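Local coordinates for lipoprotein (Colwellia psychrerythraea, PDB 3O0Y) that is of unknown function but belongs to a family related to the zinc metallopeptidases, and so may be a lipid-attached peptidase of the cell envelope, at residues 436-441 with 472-477. Residues are numbered along the deposited sequence; the frame is centred on the assembly and turned at random.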
ATOM      1  N   THR A 436       6.887  -7.938  11.735  1.00  5.84           N
ATOM      2  CA  THR A 436       6.941  -9.187  11.019  1.00  7.24           C
ATOM      3  C   THR A 436       5.553  -9.870  10.943  1.00  7.10           C
ATOM      4  O   THR A 436       5.163 -10.472   9.888  1.00  6.93           O
ATOM      5  CB  THR A 436       7.996 -10.100  11.623  1.00  7.20           C
ATOM      6  OG1 THR A 436       9.298  -9.490  11.507  1.00  7.87           O
ATOM      7  CG2 THR A 436       7.947 -11.497  11.040  1.00  6.52           C
ATOM      8  N   TYR A 437       4.775  -9.738  12.024  1.00  6.82           N
ATOM      9  CA  TYR A 437       3.406 -10.204  11.974  1.00  7.55           C
ATOM     10  C   TYR A 437       2.538  -9.419  11.068  1.00  7.48           C
ATOM     11  O   TYR A 437       1.665  -9.975  10.361  1.00  8.72           O
ATOM     12  CB  TYR A 437       2.826 -10.333  13.387  1.00  6.14           C
ATOM     13  CG  TYR A 437       3.644 -11.160  14.364  1.00  6.08           C
ATOM     14  CD1 TYR A 437       4.353 -12.304  13.983  1.00  6.63           C
ATOM     15  CD2 TYR A 437       3.763 -10.774  15.696  1.00  5.11           C
ATOM     16  CE1 TYR A 437       5.104 -12.989  14.847  1.00  7.93           C
ATOM     17  CE2 TYR A 437       4.468 -11.504  16.570  1.00  6.20           C
ATOM     18  CZ  TYR A 437       5.163 -12.598  16.169  1.00  7.24           C
ATOM     19  OH  TYR A 437       5.981 -13.297  17.075  1.00  7.99           O
ATOM     20  N   HIS A 438       2.743  -8.102  11.033  1.00  6.80           N
ATOM     21  CA  HIS A 438       2.019  -7.218  10.184  1.00  7.95           C
ATOM     22  C   HIS A 438       2.257  -7.473   8.703  1.00  5.68           C
ATOM     23  O   HIS A 438       1.278  -7.579   7.926  1.00  5.52           O
ATOM     24  CB  HIS A 438       2.488  -5.832  10.503  1.00  9.48           C
ATOM     25  CG  HIS A 438       1.801  -4.753   9.730  1.00 13.36           C
ATOM     26  ND1 HIS A 438       2.151  -4.381   8.471  1.00 20.17           N
ATOM     27  CD2 HIS A 438       0.669  -4.049  10.014  1.00 24.19           C
ATOM     28  CE1 HIS A 438       1.442  -3.343   8.085  1.00 15.04           C
ATOM     29  NE2 HIS A 438       0.460  -3.176   8.957  1.00 28.01           N
ATOM     30  N   GLU A 439       3.522  -7.687   8.335  1.00  4.81           N
ATOM     31  CA  GLU A 439       3.892  -7.789   6.917  1.00  5.78           C
ATOM     32  C   GLU A 439       3.660  -9.164   6.361  1.00  7.42           C
ATOM     33  O   GLU A 439       3.312  -9.354   5.168  1.00  8.88           O
ATOM     34  CB  GLU A 439       5.310  -7.323   6.682  1.00  5.83           C
ATOM     35  CG  GLU A 439       5.642  -5.830   7.014  1.00  6.89           C
ATOM     36  CD  GLU A 439       4.908  -4.800   6.240  1.00 13.21           C
ATOM     37  OE1 GLU A 439       4.129  -5.125   5.360  1.00 10.44           O
ATOM     38  OE2 GLU A 439       5.139  -3.620   6.573  1.00 12.66           O
ATOM     39  N   ALA A 440       3.958 -10.152   7.167  1.00  5.72           N
ATOM     40  CA  ALA A 440       3.914 -11.539   6.724  1.00  5.17           C
ATOM     41  C   ALA A 440       2.706 -12.253   7.277  1.00  5.92           C
ATOM     42  O   ALA A 440       1.610 -12.022   6.734  1.00  7.39           O
ATOM     43  CB  ALA A 440       5.249 -12.233   6.946  1.00  6.74           C
ATOM     44  N   ASN A 441       2.848 -13.187   8.214  1.00  6.25           N
ATOM     45  CA  ASN A 441       1.792 -13.934   8.787  1.00  4.91           C
ATOM     46  C   ASN A 441       1.569 -13.582  10.277  1.00  6.27           C
ATOM     47  O   ASN A 441       2.543 -13.475  11.023  1.00  6.88           O
ATOM     48  CB  ASN A 441       2.139 -15.404   8.737  1.00  8.06           C
ATOM     49  CG  ASN A 441       2.316 -15.894   7.270  1.00  8.26           C
ATOM     50  OD1 ASN A 441       1.730 -15.286   6.322  1.00  8.36           O
ATOM     51  ND2 ASN A 441       3.031 -16.975   7.102  1.00  8.57           N
ATOM     52  N   GLY A 472      -6.579  -2.625   8.122  1.00  5.95           N
ATOM     53  CA  GLY A 472      -7.203  -2.973   9.340  1.00  6.59           C
ATOM     54  C   GLY A 472      -6.969  -4.436   9.698  1.00  5.95           C
ATOM     55  O   GLY A 472      -6.703  -4.761  10.880  1.00  6.71           O
ATOM     56  N   TRP A 473      -6.980  -5.311   8.689  1.00  4.15           N
ATOM     57  CA  TRP A 473      -6.699  -6.733   8.930  1.00  4.62           C
ATOM     58  C   TRP A 473      -5.283  -6.896   9.515  1.00  4.87           C
ATOM     59  O   TRP A 473      -5.086  -7.649  10.468  1.00  4.83           O
ATOM     60  CB  TRP A 473      -6.817  -7.560   7.621  1.00  6.62           C
ATOM     61  CG  TRP A 473      -6.228  -8.969   7.892  1.00  2.90           C
ATOM     62  CD1 TRP A 473      -4.980  -9.368   7.646  1.00  4.57           C
ATOM     63  CD2 TRP A 473      -6.813  -9.958   8.758  1.00  3.74           C
ATOM     64  NE1 TRP A 473      -4.754 -10.586   8.241  1.00  4.25           N
ATOM     65  CE2 TRP A 473      -5.876 -10.968   8.909  1.00  3.36           C
ATOM     66  CE3 TRP A 473      -8.058 -10.115   9.315  1.00  3.86           C
ATOM     67  CZ2 TRP A 473      -6.133 -12.093   9.689  1.00  3.56           C
ATOM     68  CZ3 TRP A 473      -8.315 -11.219  10.098  1.00  6.51           C
ATOM     69  CH2 TRP A 473      -7.386 -12.211  10.212  1.00  5.70           C
ATOM     70  N   ALA A 474      -4.304  -6.242   8.905  1.00  3.10           N
ATOM     71  CA  ALA A 474      -2.912  -6.475   9.317  1.00  6.57           C
ATOM     72  C   ALA A 474      -2.703  -5.962  10.741  1.00  8.27           C
ATOM     73  O   ALA A 474      -2.060  -6.613  11.541  1.00  7.16           O
ATOM     74  CB  ALA A 474      -1.912  -5.837   8.343  1.00  6.96           C
ATOM     75  N   LEU A 475      -3.303  -4.812  11.086  1.00  6.56           N
ATOM     76  CA  LEU A 475      -3.221  -4.327  12.472  1.00  5.88           C
ATOM     77  C   LEU A 475      -3.951  -5.240  13.462  1.00  7.46           C
ATOM     78  O   LEU A 475      -3.423  -5.543  14.571  1.00  8.20           O
ATOM     79  CB  LEU A 475      -3.734  -2.855  12.516  1.00  8.12           C
ATOM     80  CG  LEU A 475      -3.508  -2.039  13.765  1.00 13.44           C
ATOM     81  CD1 LEU A 475      -1.985  -1.998  14.121  1.00 15.94           C
ATOM     82  CD2 LEU A 475      -4.170  -0.640  13.599  1.00  9.83           C
ATOM     83  N   TYR A 476      -5.136  -5.774  13.064  1.00  5.54           N
ATOM     84  CA  TYR A 476      -5.828  -6.796  13.855  1.00  6.26           C
ATOM     85  C   TYR A 476      -4.950  -8.019  14.070  1.00  6.94           C
ATOM     86  O   TYR A 476      -4.920  -8.519  15.199  1.00  4.96           O
ATOM     87  CB  TYR A 476      -7.174  -7.153  13.212  1.00  6.91           C
ATOM     88  CG  TYR A 476      -7.811  -8.385  13.762  1.00  7.36           C
ATOM     89  CD1 TYR A 476      -8.599  -8.338  14.892  1.00  5.08           C
ATOM     90  CD2 TYR A 476      -7.686  -9.583  13.124  1.00  6.66           C
ATOM     91  CE1 TYR A 476      -9.149  -9.535  15.443  1.00  6.06           C
ATOM     92  CE2 TYR A 476      -8.233 -10.764  13.654  1.00  8.40           C
ATOM     93  CZ  TYR A 476      -9.019 -10.722  14.771  1.00  5.18           C
ATOM     94  OH  TYR A 476      -9.480 -11.954  15.321  1.00  7.13           O
ATOM     95  N   SER A 477      -4.222  -8.478  13.022  1.00  7.30           N
ATOM     96  CA  SER A 477      -3.273  -9.631  13.018  1.00  8.56           C
ATOM     97  C   SER A 477      -2.244  -9.465  14.116  1.00  5.44           C
ATOM     98  O   SER A 477      -1.878 -10.447  14.795  1.00  7.88           O
ATOM     99  CB  SER A 477      -2.406  -9.666  11.685  1.00  7.28           C
ATOM    100  OG  SER A 477      -3.351 -10.210  10.847  1.00 21.92           O
TER
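The methyl group of Ala474 sits over one face of the His438 imidazole, a CH-pi contact with CB 3.8 Å from the ring centroid. The methyl is shifted toward the rim, where His438 CD2 and NE2 each lie 3.6 Å from Ala474 CB. Extending CG opposite the backbone N (chi1 -178°) carries the ring out from helix 432-439, and chi2 of -83° turns its face to the alanine. The backbones come close here: the CA atoms of His438 and Ala474 are 5.1 Å apart, as the small side chain permits.

His438 and Glu439 open a probably metal-binding variant of the HExxH signature of zinc peptidases, with Pro442 in place of the second histidine and His444 and His445 following. A sulfate ion, probably from the crystallisation liquor, lies about 4 Å from the His438 side chain and may mark a pocket. His444 meets the His438 ring at a steep angle and also touches Ala474. Without the imidazole, as with an alanine here, the Ala474 methyl would probably lose the face it packs against, and a gap would open beside His444.

Looser van der Waals contact extends the interface one turn along helix 467-483, where Ser477 CB approaches Tyr437 O at 4.3 Å. Among the polar contacts alongside, Trp473 NE1 donates to Pro442 O, tying this helix to the turn that follows helix 432-439.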